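Local coordinates for protein polyketide synthase type I (Bacillus amyloliquefaciens, PDB 5KKU) that forms the N-terminal dehydratase domain of a difficidin polyketide synthase, a double-hotdog lyase that probably removes water from polyketide intermediates, at residues R31-G35 / V36-D40; P232-K235 / T236-T239. One frame throughout, in Å; residues are numbered along the deposited sequence.

Contact 1: residues R31-G35 / V36-D40; sequences RVLPG and VTLID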
ATOM      1  N   ARG A  31      13.985  -6.698  -6.739  1.00 22.23           N
ATOM      2  CA  ARG A  31      13.451  -5.422  -6.279  1.00 18.81           C
ATOM      3  C   ARG A  31      12.172  -5.059  -7.026  1.00 27.09           C
ATOM      4  O   ARG A  31      12.171  -4.935  -8.251  1.00 24.33           O
ATOM      5  CB  ARG A  31      14.491  -4.313  -6.449  1.00 21.30           C
ATOM      6  CG  ARG A  31      15.778  -4.545  -5.675  1.00 19.65           C
ATOM      7  CD  ARG A  31      16.714  -3.352  -5.788  1.00 26.28           C
ATOM      8  NE  ARG A  31      18.065  -3.672  -5.336  1.00 23.27           N
ATOM      9  CZ  ARG A  31      19.004  -2.765  -5.089  1.00 22.61           C
ATOM     10  NH1 ARG A  31      18.741  -1.475  -5.249  1.00 24.33           N
ATOM     11  NH2 ARG A  31      20.206  -3.147  -4.681  1.00 24.02           N
ATOM     12  N   VAL A  32      11.084  -4.891  -6.281  1.00 28.15           N
ATOM     13  CA  VAL A  32       9.797  -4.542  -6.870  1.00 22.18           C
ATOM     14  C   VAL A  32       9.202  -3.309  -6.199  1.00 24.44           C
ATOM     15  O   VAL A  32       9.683  -2.864  -5.157  1.00 25.97           O
ATOM     16  CB  VAL A  32       8.794  -5.706  -6.764  1.00 26.14           C
ATOM     17  CG1 VAL A  32       7.477  -5.333  -7.428  1.00 22.37           C
ATOM     18  CG2 VAL A  32       9.376  -6.965  -7.389  1.00 26.49           C
ATOM     19  N   LEU A  33       8.153  -2.760  -6.804  1.00 25.17           N
ATOM     20  CA  LEU A  33       7.492  -1.577  -6.267  1.00 30.43           C
ATOM     21  C   LEU A  33       6.140  -1.931  -5.654  1.00 28.05           C
ATOM     22  O   LEU A  33       5.226  -2.365  -6.362  1.00 25.48           O
ATOM     23  CB  LEU A  33       7.314  -0.520  -7.359  1.00 17.41           C
ATOM     24  CG  LEU A  33       6.767   0.836  -6.906  1.00 22.41           C
ATOM     25  CD1 LEU A  33       7.511   1.331  -5.676  1.00 24.51           C
ATOM     26  CD2 LEU A  33       6.851   1.853  -8.035  1.00 29.76           C
ATOM     27  N   PRO A  34       6.028  -1.732  -4.284  1.00 23.11           N
ATOM     28  CA  PRO A  34       4.708  -2.084  -3.730  1.00 22.07           C
ATOM     29  C   PRO A  34       3.576  -1.373  -4.464  1.00 21.94           C
ATOM     30  O   PRO A  34       3.693  -0.188  -4.776  1.00 20.60           O
ATOM     31  CB  PRO A  34       4.781  -1.596  -2.282  1.00 21.74           C
ATOM     32  CG  PRO A  34       6.202  -1.768  -1.912  1.00 21.91           C
ATOM     33  CD  PRO A  34       6.907  -1.246  -3.125  1.00 22.79           C
ATOM     34  N   GLY A  35       2.493  -2.095  -4.733  1.00 12.89           N
ATOM     35  CA  GLY A  35       1.351  -1.527  -5.426  1.00 23.25           C
ATOM     36  C   GLY A  35       0.752  -0.346  -4.689  1.00 23.07           C
ATOM     37  O   GLY A  35       0.280   0.608  -5.307  1.00 20.47           O
ATOM     38  N   VAL A  36       0.773  -0.411  -3.362  1.00 20.67           N
ATOM     39  CA  VAL A  36       0.235   0.646  -2.544  1.00 17.72           C
ATOM     40  C   VAL A  36       1.087   1.897  -2.524  1.00 21.42           C
ATOM     41  O   VAL A  36       0.618   2.928  -2.246  1.00 26.95           O
ATOM     42  CB  VAL A  36      -0.077   0.199  -1.103  1.00 22.15           C
ATOM     43  CG1 VAL A  36      -1.260  -0.700  -1.064  1.00 19.59           C
ATOM     44  CG2 VAL A  36       1.114  -0.402  -0.392  1.00 17.14           C
ATOM     45  N   THR A  37       2.345   1.776  -2.783  1.00 20.51           N
ATOM     46  CA  THR A  37       3.205   2.894  -2.998  1.00 21.58           C
ATOM     47  C   THR A  37       2.610   3.933  -3.963  1.00 27.46           C
ATOM     48  O   THR A  37       2.782   5.102  -3.784  1.00 30.44           O
ATOM     49  CB  THR A  37       4.558   2.391  -3.566  1.00 21.77           C
ATOM     50  OG1 THR A  37       5.226   1.618  -2.597  1.00 32.68           O
ATOM     51  CG2 THR A  37       5.425   3.484  -3.963  1.00 27.87           C
ATOM     52  N   LEU A  38       1.927   3.475  -5.000  1.00 28.47           N
ATOM     53  CA  LEU A  38       1.323   4.324  -6.006  1.00 24.29           C
ATOM     54  C   LEU A  38       0.224   5.207  -5.482  1.00 26.55           C
ATOM     55  O   LEU A  38      -0.063   6.224  -6.039  1.00 25.47           O
ATOM     56  CB  LEU A  38       0.861   3.522  -7.200  1.00 18.97           C
ATOM     57  CG  LEU A  38       1.900   2.598  -7.819  1.00 23.84           C
ATOM     58  CD1 LEU A  38       1.229   1.670  -8.749  1.00 23.84           C
ATOM     59  CD2 LEU A  38       3.027   3.301  -8.516  1.00 19.79           C
ATOM     60  N   ILE A  39      -0.373   4.826  -4.378  1.00 23.02           N
ATOM     61  CA  ILE A  39      -1.349   5.655  -3.716  1.00 28.21           C
ATOM     62  C   ILE A  39      -0.725   7.005  -3.319  1.00 24.66           C
ATOM     63  O   ILE A  39      -1.314   8.038  -3.521  1.00 26.15           O
ATOM     64  CB  ILE A  39      -2.002   4.948  -2.498  1.00 23.53           C
ATOM     65  CG1 ILE A  39      -2.984   3.887  -2.940  1.00 22.62           C
ATOM     66  CG2 ILE A  39      -2.710   5.921  -1.592  1.00 22.49           C
ATOM     67  CD1 ILE A  39      -3.433   2.923  -1.896  1.00 20.21           C
ATOM     68  N   ASP A  40       0.495   6.968  -2.792  1.00 24.33           N
ATOM     69  CA  ASP A  40       1.236   8.182  -2.452  1.00 24.77           C
ATOM     70  C   ASP A  40       1.518   8.998  -3.682  1.00 26.42           C
ATOM     71  O   ASP A  40       1.435  10.173  -3.679  1.00 33.76           O
ATOM     72  CB  ASP A  40       2.541   7.868  -1.746  1.00 23.44           C
ATOM     73  CG  ASP A  40       3.452   9.064  -1.603  1.00 26.28           C
ATOM     74  OD1 ASP A  40       3.279   9.914  -0.774  1.00 23.52           O
ATOM     75  OD2 ASP A  40       4.349   9.156  -2.382  1.00 29.71           O
TER
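Between P34 and T37 the chain turns from the end of strand 30-33 into helix 37-49, and two bonds that each span three residues mark the change: T37 N to P34 O, weak at 3.1 Å and bent to 127° at the hydrogen, and L38 N to G35 O, also weak. T37 CB sits against P34 O at 3.0 Å. The T37 torsion sets OG1 beside the backbone N (chi1 -66°), which places the hydroxyl over one face of the P34 ring, with OG1 3.3 Å from P34 CB and 3.4 Å from P34 CD. The approach of OG1 to P34 O is too poorly angled to count as a hydrogen bond. The methyl branch goes the other way, and T37 CG2 presses on L33 CD1 at 3.5 Å, closer than usual for two carbons, the two side chains crossing at about a right angle. L33 thus divides its fork between two helix residues: CD1 takes T37, and CD2 comes within 4.1 Å of L38 CD2. L38 keeps CG next to its own backbone N (chi1 -52°), so that CB, CG and CD1 curve round the carbonyl oxygen of G35, with L38 CG 3.6 Å from G35 O. P34 follows H25 by nine residues, the spacing of histidine and proline in the HxxxGxxxxP motif of polyketide synthase dehydratases, although the glycine of that motif is not kept here; its side chain lies about 4 Å from those of H25 and D198, the predicted proton acceptor and donor. Helix 20-23 supplies I21 against L33 and P34, strand 66-67 packs V66 on L33, and helix 194-200 covers the turn, with L197 on V36 and P194 on T37.

Contact 2: residues P232-K235 / T236-T239; sequences PFPK and TIYT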
ATOM      1  N   PRO A 232      -2.164  14.050   7.368  1.00 26.93           N
ATOM      2  CA  PRO A 232      -0.839  13.484   7.148  1.00 28.29           C
ATOM      3  C   PRO A 232      -0.383  12.592   8.272  1.00 30.18           C
ATOM      4  O   PRO A 232      -0.746  12.820   9.378  1.00 32.19           O
ATOM      5  CB  PRO A 232       0.046  14.703   7.060  1.00 29.65           C
ATOM      6  CG  PRO A 232      -0.688  15.741   7.791  1.00 34.49           C
ATOM      7  CD  PRO A 232      -2.122  15.487   7.578  1.00 27.14           C
ATOM      8  N   PHE A 233       0.344  11.552   7.966  1.00 29.01           N
ATOM      9  CA  PHE A 233       0.821  10.653   8.973  1.00 26.26           C
ATOM     10  C   PHE A 233       1.788  11.282   9.979  1.00 26.39           C
ATOM     11  O   PHE A 233       2.650  11.988   9.621  1.00 26.34           O
ATOM     12  CB  PHE A 233       1.510   9.478   8.296  1.00 26.02           C
ATOM     13  CG  PHE A 233       0.603   8.559   7.539  1.00 27.04           C
ATOM     14  CD1 PHE A 233      -0.666   8.331   7.944  1.00 24.07           C
ATOM     15  CD2 PHE A 233       1.067   7.886   6.436  1.00 25.27           C
ATOM     16  CE1 PHE A 233      -1.465   7.458   7.257  1.00 24.38           C
ATOM     17  CE2 PHE A 233       0.273   7.015   5.747  1.00 26.37           C
ATOM     18  CZ  PHE A 233      -1.000   6.803   6.154  1.00 24.18           C
ATOM     19  N   PRO A 234       1.667  10.939  11.238  1.00 30.79           N
ATOM     20  CA  PRO A 234       2.654  11.339  12.229  1.00 22.83           C
ATOM     21  C   PRO A 234       3.728  10.305  12.354  1.00 27.97           C
ATOM     22  O   PRO A 234       3.732   9.430  11.548  1.00 28.08           O
ATOM     23  CB  PRO A 234       1.844  11.396  13.495  1.00 23.94           C
ATOM     24  CG  PRO A 234       0.795  10.419  13.264  1.00 25.17           C
ATOM     25  CD  PRO A 234       0.403  10.596  11.863  1.00 23.04           C
ATOM     26  N   LYS A 235       4.603  10.400  13.329  1.00 29.06           N
ATOM     27  CA  LYS A 235       5.675   9.472  13.500  1.00 22.70           C
ATOM     28  C   LYS A 235       5.214   8.057  13.766  1.00 26.51           C
ATOM     29  O   LYS A 235       5.776   7.137  13.289  1.00 23.66           O
ATOM     30  CB  LYS A 235       6.570   9.940  14.609  1.00 27.93           C
ATOM     31  CG  LYS A 235       7.523  11.030  14.207  1.00 31.65           C
ATOM     32  CD  LYS A 235       8.397  11.464  15.348  1.00 36.23           C
ATOM     33  CE  LYS A 235       9.205  12.683  14.953  1.00 40.96           C
ATOM     34  NZ  LYS A 235       9.844  13.403  16.087  1.00 48.31           N
ATOM     35  N   THR A 236       4.190   7.887  14.568  1.00 20.78           N
ATOM     36  CA  THR A 236       3.649   6.574  14.793  1.00 19.58           C
ATOM     37  C   THR A 236       2.187   6.561  14.423  1.00 22.01           C
ATOM     38  O   THR A 236       1.477   7.425  14.782  1.00 17.06           O
ATOM     39  CB  THR A 236       3.742   6.151  16.271  1.00 21.26           C
ATOM     40  OG1 THR A 236       5.078   6.205  16.737  1.00 24.55           O
ATOM     41  CG2 THR A 236       3.185   4.780  16.493  1.00 20.42           C
ATOM     42  N   ILE A 237       1.756   5.546  13.705  1.00 22.24           N
ATOM     43  CA  ILE A 237       0.358   5.345  13.413  1.00 16.72           C
ATOM     44  C   ILE A 237      -0.246   4.097  14.008  1.00 24.10           C
ATOM     45  O   ILE A 237       0.438   3.202  14.450  1.00 21.81           O
ATOM     46  CB  ILE A 237       0.051   5.346  11.932  1.00 21.14           C
ATOM     47  CG1 ILE A 237       0.716   4.164  11.260  1.00 21.92           C
ATOM     48  CG2 ILE A 237       0.448   6.649  11.289  1.00 24.15           C
ATOM     49  CD1 ILE A 237       0.245   3.870   9.883  1.00 16.83           C
ATOM     50  N   TYR A 238      -1.551   4.026  13.996  1.00 29.09           N
ATOM     51  CA  TYR A 238      -2.267   2.916  14.563  1.00 27.67           C
ATOM     52  C   TYR A 238      -3.296   2.413  13.615  1.00 23.68           C
ATOM     53  O   TYR A 238      -4.317   2.996  13.491  1.00 20.73           O
ATOM     54  CB  TYR A 238      -2.892   3.316  15.889  1.00 25.04           C
ATOM     55  CG  TYR A 238      -1.895   3.808  16.886  1.00 19.73           C
ATOM     56  CD1 TYR A 238      -1.418   5.079  16.847  1.00 23.06           C
ATOM     57  CD2 TYR A 238      -1.439   2.994  17.841  1.00 23.98           C
ATOM     58  CE1 TYR A 238      -0.494   5.495  17.727  1.00 24.85           C
ATOM     59  CE2 TYR A 238      -0.517   3.402  18.725  1.00 28.97           C
ATOM     60  CZ  TYR A 238      -0.072   4.653  18.683  1.00 27.25           C
ATOM     61  OH  TYR A 238       0.827   5.009  19.568  1.00 25.77           O
ATOM     62  N   THR A 239      -2.977   1.332  12.955  1.00 23.38           N
ATOM     63  CA  THR A 239      -3.822   0.716  12.003  1.00 21.57           C
ATOM     64  C   THR A 239      -4.842  -0.224  12.642  1.00 23.72           C
ATOM     65  O   THR A 239      -4.518  -1.260  13.118  1.00 22.31           O
ATOM     66  CB  THR A 239      -2.981   0.023  10.907  1.00 26.43           C
ATOM     67  OG1 THR A 239      -2.193   0.998  10.224  1.00 18.85           O
ATOM     68  CG2 THR A 239      -3.867  -0.666   9.935  1.00 14.09           C
TER
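F233 and I237 make the main apolar contact of the bend that leads into strand 236-248 of the predicted C-terminal hotdog: CG2 of I237 stands 3.9 Å from F233 CD1. The same methyl also reaches the proline between them in the chain, with I237 CG2 4.0 Å from P234 CD, where the two side chains cross at about a right angle. Torsions explain the double use: I237 holds CG1 between its backbone N and carbonyl carbon (chi1 65°), which leaves CG2 beside the N, facing back to the loop. F233, whose side chain is about 10 Å from that of D198, is packed further by F196, edge-to-face with its ring, and by I265 and L273, and these last two also touch I237.

The polar atoms of the two segments do not pair. A proline carbon, P234 CG, lies 3.4 Å from T236 O, and P234 O and T236 N are near each other but badly angled for a bond. The two segments share no hydrogen bond, and several polar groups bond outside them: T236 OG1 to T178 OG1, F233 O to R187 NH1, and the I237 backbone to L177 of strand 172-178. K235 directs CB away from the strand and runs extended into its exposed surroundings.

The chemistry thus splits the bend in two. F233, P234 and I237 pack together toward L273, while K235 runs out on the exposed side; the shape of the bend rests on van der Waals contact within it and on bonds made to the strand and arginine beside it.

How the contacts relate
From the N terminus, contact 1 comes first, in the predicted N-terminal hotdog, where it turns strand 30-33 into helix 37-49. Contact 2 follows nearly two hundred residues later, in the predicted C-terminal hotdog, where the loop after strand 219-229 runs into strand 236-248. Each closes a short turn of its own, and they stand in series, neither enclosing nor crossing the other. The centres of contact 1 and contact 2 are about 18 Å apart, and the nearest atoms of contact 1 and contact 2 about 8 Å, so they do not touch. Helix 194-200 packs on both, through L197 on I39 and on F233, linking the two hotdogs near D198.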